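Local coordinates for ABC transporter periplasmic-binding protein YTFQ (Escherichia coli, PDB 2VK2), which binds alpha- and beta-galactofuranose in the periplasm and serves as the solute-binding component of the YtfQRT-YjfF ABC transporter that takes up this sugar, at residues M194-N199 and G224-V229; M202-I207 and P230-A235. All coordinates share one frame; numbering follows the deposited sequence.

Interaction 1: residues M194-N199 and G224-V229; sequences MVYAHN and GSIDGV. With GZL (beta-D-galactofuranose), chain B.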
loop_
_atom_site.group_PDB
_atom_site.type_symbol
_atom_site.label_atom_id
_atom_site.label_comp_id
_atom_site.label_asym_id
_atom_site.label_seq_id
_atom_site.Cartn_x
_atom_site.Cartn_y
_atom_site.Cartn_z
ATOM N N MET A 194 -20.884 -3.864 -1.826
ATOM C CA MET A 194 -19.639 -3.125 -1.975
ATOM C C MET A 194 -18.432 -4.039 -1.799
ATOM O O MET A 194 -18.453 -4.961 -0.979
ATOM C CB MET A 194 -19.610 -1.991 -0.945
ATOM C CG MET A 194 -18.380 -1.101 -0.982
ATOM S SD MET A 194 -17.195 -1.506 0.315
ATOM C CE MET A 194 -16.039 -0.148 0.127
ATOM N N VAL A 195 -17.392 -3.787 -2.588
ATOM C CA VAL A 195 -16.097 -4.426 -2.385
ATOM C C VAL A 195 -15.114 -3.392 -1.852
ATOM O O VAL A 195 -14.965 -2.308 -2.420
ATOM C CB VAL A 195 -15.544 -5.114 -3.667
ATOM C CG1 VAL A 195 -15.520 -4.157 -4.861
ATOM C CG2 VAL A 195 -14.152 -5.694 -3.409
ATOM N N TYR A 196 -14.484 -3.739 -0.730
ATOM C CA TYR A 196 -13.430 -2.946 -0.117
ATOM C C TYR A 196 -12.128 -3.672 -0.387
ATOM O O TYR A 196 -11.937 -4.794 0.081
ATOM C CB TYR A 196 -13.656 -2.817 1.395
ATOM C CG TYR A 196 -12.491 -2.204 2.150
ATOM C CD1 TYR A 196 -11.885 -1.032 1.704
ATOM C CD2 TYR A 196 -11.999 -2.792 3.314
ATOM C CE1 TYR A 196 -10.819 -0.468 2.384
ATOM C CE2 TYR A 196 -10.932 -2.230 4.006
ATOM C CZ TYR A 196 -10.350 -1.065 3.537
ATOM O OH TYR A 196 -9.294 -0.483 4.201
ATOM N N ALA A 197 -11.238 -3.049 -1.152
ATOM C CA ALA A 197 -9.950 -3.656 -1.454
ATOM C C ALA A 197 -8.843 -2.824 -0.830
ATOM O O ALA A 197 -8.839 -1.598 -0.930
ATOM C CB ALA A 197 -9.752 -3.773 -2.950
ATOM N N HIS A 198 -7.889 -3.496 -0.194
ATOM C CA HIS A 198 -6.784 -2.801 0.466
ATOM C C HIS A 198 -5.857 -2.081 -0.508
ATOM O O HIS A 198 -5.112 -1.203 -0.096
ATOM C CB HIS A 198 -5.987 -3.763 1.340
ATOM C CG HIS A 198 -6.741 -4.248 2.533
ATOM N ND1 HIS A 198 -6.152 -5.016 3.510
ATOM C CD2 HIS A 198 -8.027 -4.064 2.917
ATOM C CE1 HIS A 198 -7.049 -5.303 4.436
ATOM N NE2 HIS A 198 -8.192 -4.732 4.106
ATOM N N ASN A 199 -5.903 -2.439 -1.789
ATOM C CA ASN A 199 -5.327 -1.581 -2.819
ATOM C C ASN A 199 -6.200 -1.503 -4.064
ATOM O O ASN A 199 -7.070 -2.348 -4.282
ATOM C CB ASN A 199 -3.857 -1.936 -3.144
ATOM C CG ASN A 199 -3.692 -3.164 -4.038
ATOM O OD1 ASN A 199 -4.607 -3.952 -4.236
ATOM N ND2 ASN A 199 -2.479 -3.341 -4.552
ATOM N N GLY A 224 -14.432 0.614 -3.084
ATOM C CA GLY A 224 -13.614 1.502 -2.266
ATOM C C GLY A 224 -12.248 0.862 -2.134
ATOM O O GLY A 224 -12.151 -0.313 -1.803
ATOM N N SER A 225 -11.195 1.619 -2.418
ATOM C CA SER A 225 -9.847 1.064 -2.426
ATOM C C SER A 225 -8.814 2.147 -2.141
ATOM O O SER A 225 -9.166 3.299 -1.908
ATOM C CB SER A 225 -9.574 0.359 -3.757
ATOM O OG SER A 225 -9.775 1.230 -4.856
ATOM N N ILE A 226 -7.542 1.762 -2.119
ATOM C CA ILE A 226 -6.476 2.665 -1.711
ATOM C C ILE A 226 -5.303 2.590 -2.678
ATOM O O ILE A 226 -4.929 1.506 -3.117
ATOM C CB ILE A 226 -5.997 2.313 -0.279
ATOM C CG1 ILE A 226 -7.139 2.504 0.731
ATOM C CG2 ILE A 226 -4.795 3.163 0.124
ATOM C CD1 ILE A 226 -6.973 1.715 2.009
ATOM N N ASP A 227 -4.773 3.769 -3.014
ATOM C CA ASP A 227 -3.462 3.996 -3.669
ATOM C C ASP A 227 -3.525 5.218 -4.577
ATOM O O ASP A 227 -2.602 6.026 -4.595
ATOM C CB ASP A 227 -2.946 2.816 -4.505
ATOM C CG ASP A 227 -2.223 1.767 -3.682
ATOM O OD1 ASP A 227 -1.903 2.007 -2.497
ATOM O OD2 ASP A 227 -1.974 0.694 -4.253
ATOM N N GLY A 228 -4.607 5.336 -5.342
ATOM C CA GLY A 228 -4.719 6.377 -6.354
ATOM C C GLY A 228 -3.832 6.101 -7.551
ATOM O O GLY A 228 -3.138 6.998 -8.026
ATOM N N VAL A 229 -3.849 4.866 -8.048
ATOM C CA VAL A 229 -3.133 4.546 -9.281
ATOM C C VAL A 229 -3.940 5.091 -10.463
ATOM O O VAL A 229 -5.166 5.223 -10.369
ATOM C CB VAL A 229 -2.871 3.027 -9.448
ATOM C CG1 VAL A 229 -2.093 2.488 -8.256
ATOM C CG2 VAL A 229 -4.167 2.254 -9.630
HETATM C C6 GZL B . 1.505 0.716 0.735
HETATM C C5 GZL B . 1.788 -0.583 0.517
HETATM C C4 GZL B . 1.013 -1.470 -0.439
HETATM C C3 GZL B . 0.086 -0.889 -1.472
HETATM C C2 GZL B . 0.288 -1.472 -2.645
HETATM O O6 GZL B . 2.208 1.447 1.605
HETATM O O5 GZL B . 2.748 -1.171 1.240
HETATM O O4 GZL B . 1.916 -2.261 -1.223
HETATM O O3 GZL B . -0.847 0.011 -1.182
HETATM C C1 GZL B . 1.443 -2.404 -2.567
HETATM O O2 GZL B . -0.375 -1.290 -3.789
HETATM O O1 GZL B . 1.054 -3.752 -2.808
#
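Two neighbouring parallel strands of a beta-alpha-beta unit pair at Tyr196 and Gly224, and the loops at their C-terminal ends carry Asn199 and Asp227 into the galactofuranose site. Two nearly straight bonds make the ladder: Gly224 N donates to Val195 O at 3.0 Å, and Gly224 O accepts from Ala197 N at the same length. Met194 CE sits 3.7 Å from Gly224 N. Glycine suits residue 224 because a beta carbon there would come much too close to that methyl as it is placed here. Beyond the ladder, Asn199 CA approaches Ile226 O at 3.1 Å in a CA-H...O contact. Asp227 CG lies anti to the carbonyl carbon (chi1 -84°), which places it toward the sugar, and both carboxylate oxygens grip: sugar O3 donates to OD1 and O2 to OD2, each at 2.6 Å. Asn199 ND2 gives an almost linear bond (174°) to O2, which thus donates to one residue and accepts from the other. An alanine in place of Asp227 would probably leave sugar O2 and O3 without these acceptors and weaken binding. Asn199 is itself held, since OD1 caps Met202 N at the start of helix 200-212 and ND2 also reaches Phe170 O. Strand 129-135 flanks 194-197 on the side away from 222-225, helix 200-212 packs on both paired strands, and Arg146 of helix 141-153 touches Ile226.

Interaction 2: residues M202-I207 and P230-A235; sequences MVIGAI and PDIYKA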
loop_
_atom_site.group_PDB
_atom_site.type_symbol
_atom_site.label_atom_id
_atom_site.label_comp_id
_atom_site.label_asym_id
_atom_site.label_seq_id
_atom_site.Cartn_x
_atom_site.Cartn_y
_atom_site.Cartn_z
ATOM N N MET A 202 -6.209 -4.677 -6.674
ATOM C CA MET A 202 -7.132 -5.770 -6.355
ATOM C C MET A 202 -8.567 -5.423 -6.749
ATOM O O MET A 202 -9.285 -6.275 -7.267
ATOM C CB MET A 202 -7.070 -6.138 -4.873
ATOM C CG MET A 202 -5.836 -6.940 -4.502
ATOM S SD MET A 202 -5.839 -7.515 -2.795
ATOM C CE MET A 202 -5.990 -5.966 -1.906
ATOM N N VAL A 203 -8.970 -4.175 -6.517
ATOM C CA VAL A 203 -10.329 -3.746 -6.858
ATOM C C VAL A 203 -10.523 -3.624 -8.376
ATOM O O VAL A 203 -11.632 -3.817 -8.873
ATOM C CB VAL A 203 -10.725 -2.424 -6.138
ATOM C CG1 VAL A 203 -10.790 -1.250 -7.109
ATOM C CG2 VAL A 203 -12.062 -2.591 -5.432
ATOM N N ILE A 204 -9.456 -3.321 -9.108
ATOM C CA ILE A 204 -9.523 -3.270 -10.570
ATOM C C ILE A 204 -9.747 -4.680 -11.129
ATOM O O ILE A 204 -10.518 -4.862 -12.074
ATOM C CB ILE A 204 -8.264 -2.603 -11.167
ATOM C CG1 ILE A 204 -8.262 -1.110 -10.824
ATOM C CG2 ILE A 204 -8.225 -2.779 -12.678
ATOM C CD1 ILE A 204 -6.929 -0.432 -10.989
ATOM N N GLY A 205 -9.087 -5.672 -10.538
ATOM C CA GLY A 205 -9.393 -7.071 -10.830
ATOM C C GLY A 205 -10.825 -7.421 -10.464
ATOM O O GLY A 205 -11.520 -8.099 -11.226
ATOM N N ALA A 206 -11.274 -6.947 -9.304
ATOM C CA ALA A 206 -12.649 -7.161 -8.860
ATOM C C ALA A 206 -13.663 -6.563 -9.837
ATOM O O ALA A 206 -14.693 -7.175 -10.117
ATOM C CB ALA A 206 -12.856 -6.581 -7.466
ATOM N N ILE A 207 -13.366 -5.371 -10.348
ATOM C CA ILE A 207 -14.226 -4.718 -11.337
ATOM C C ILE A 207 -14.415 -5.599 -12.579
ATOM O O ILE A 207 -15.529 -5.702 -13.095
ATOM C CB ILE A 207 -13.688 -3.312 -11.709
ATOM C CG1 ILE A 207 -13.957 -2.332 -10.563
ATOM C CG2 ILE A 207 -14.339 -2.793 -12.989
ATOM C CD1 ILE A 207 -13.155 -1.056 -10.645
ATOM N N PRO A 230 -3.258 5.430 -11.572
ATOM C CA PRO A 230 -3.966 5.973 -12.736
ATOM C C PRO A 230 -5.217 5.190 -13.129
ATOM O O PRO A 230 -6.248 5.795 -13.435
ATOM C CB PRO A 230 -2.917 5.894 -13.848
ATOM C CG PRO A 230 -1.623 6.021 -13.148
ATOM C CD PRO A 230 -1.803 5.357 -11.807
ATOM N N ASP A 231 -5.137 3.864 -13.103
ATOM C CA ASP A 231 -6.245 3.030 -13.568
ATOM C C ASP A 231 -7.495 3.099 -12.693
ATOM O O ASP A 231 -8.586 2.816 -13.182
ATOM C CB ASP A 231 -5.794 1.577 -13.762
ATOM C CG ASP A 231 -4.968 1.384 -15.027
ATOM O OD1 ASP A 231 -4.838 2.343 -15.816
ATOM O OD2 ASP A 231 -4.450 0.270 -15.236
ATOM N N ILE A 232 -7.373 3.478 -11.420
ATOM C CA ILE A 232 -8.584 3.668 -10.616
ATOM C C ILE A 232 -9.320 4.939 -11.048
ATOM O O ILE A 232 -10.547 4.968 -11.047
ATOM C CB ILE A 232 -8.317 3.669 -9.085
ATOM C CG1 ILE A 232 -9.592 3.274 -8.333
ATOM C CG2 ILE A 232 -7.828 5.028 -8.605
ATOM C CD1 ILE A 232 -10.079 1.870 -8.630
ATOM N N TYR A 233 -8.581 5.978 -11.423
ATOM C CA TYR A 233 -9.222 7.204 -11.910
ATOM C C TYR A 233 -9.845 6.991 -13.285
ATOM O O TYR A 233 -10.908 7.541 -13.578
ATOM C CB TYR A 233 -8.240 8.372 -11.923
ATOM C CG TYR A 233 -7.679 8.656 -10.551
ATOM C CD1 TYR A 233 -8.510 9.045 -9.504
ATOM C CD2 TYR A 233 -6.321 8.504 -10.287
ATOM C CE1 TYR A 233 -7.997 9.288 -8.231
ATOM C CE2 TYR A 233 -5.805 8.750 -9.023
ATOM C CZ TYR A 233 -6.642 9.140 -8.004
ATOM O OH TYR A 233 -6.114 9.379 -6.753
ATOM N N LYS A 234 -9.200 6.178 -14.117
ATOM C CA LYS A 234 -9.788 5.773 -15.394
ATOM C C LYS A 234 -11.092 5.011 -15.165
ATOM O O LYS A 234 -12.078 5.236 -15.867
ATOM C CB LYS A 234 -8.807 4.919 -16.200
ATOM C CG LYS A 234 -7.602 5.692 -16.695
ATOM C CD LYS A 234 -6.730 4.861 -17.610
ATOM C CE LYS A 234 -5.545 5.670 -18.099
ATOM N NZ LYS A 234 -4.775 4.966 -19.158
ATOM N N ALA A 235 -11.103 4.124 -14.172
ATOM C CA ALA A 235 -12.313 3.391 -13.817
ATOM C C ALA A 235 -13.413 4.337 -13.338
ATOM O O ALA A 235 -14.572 4.191 -13.726
ATOM C CB ALA A 235 -12.008 2.351 -12.755
#
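Ile204 and Ile232 bury the most surface where helices 202-207 and 230-235 meet, and the end of each reaches for the other helix. Ile204 CG1 stands 4.1 Å from Ile232 CD1, the two side chains crossing obliquely. Farther out, Ile204 CD1 lies 3.6 Å from Asp231 CB and 4.0 Å from Ile232 N, so its terminal methyl rests against the first turn of the opposing helix. Ile232 has CG1 anti to the backbone N (chi1 -156°), and a bend at chi2 (63°) brings CD1 round to meet Val203 as well. There Val203 CG1 and Ile232 CD1 touch at 3.5 Å, with the side chains at about a right angle. Branched aliphatic residues suit this seam: they offer methyls in several directions and ask for no polar partner.

Asp231 adds a smaller share, through its beta carbon. Its OD2 forms a salt bridge to Arg172, which is consistent with an acidic residue at the border of an apolar contact. One turn on, the methyls Ile207 CD1 and Ala235 CB meet at 4.2 Å. The segment axes come within 10.3 Å and run 37° apart, both helices heading in the same general direction.

These helices follow two adjacent parallel strands, 194-197 and 222-225, and pack side by side on one face of the sheet, as in the alpha/beta lobe of a periplasmic binding protein. Ile232 rests on Ser225, Ile207 on Thr223 and Met202 on Ala197, while helix 285-291 touches Pro230, Tyr233 and Lys234.

Along the chain the four segments run 194-199, 202-207, 224-229 and 230-235, so the two contacts cross instead of nesting. Interaction 1 closes the beta-alpha-beta unit, bringing strand 222-225 back beside strand 194-197 after helix 200-212. Interaction 2 closes a second, overlapping loop, from helix 200-212 to helix 230-237, which follows strand 222-225. Sheet and helix layer are thereby tied together in the lobe built on the mixed sheet that holds strands 194-197 and 222-225. The contacts also touch directly, as Tyr233 OH lies 3.3 Å from Gly228 CA, just after the sugar-binding Asp227.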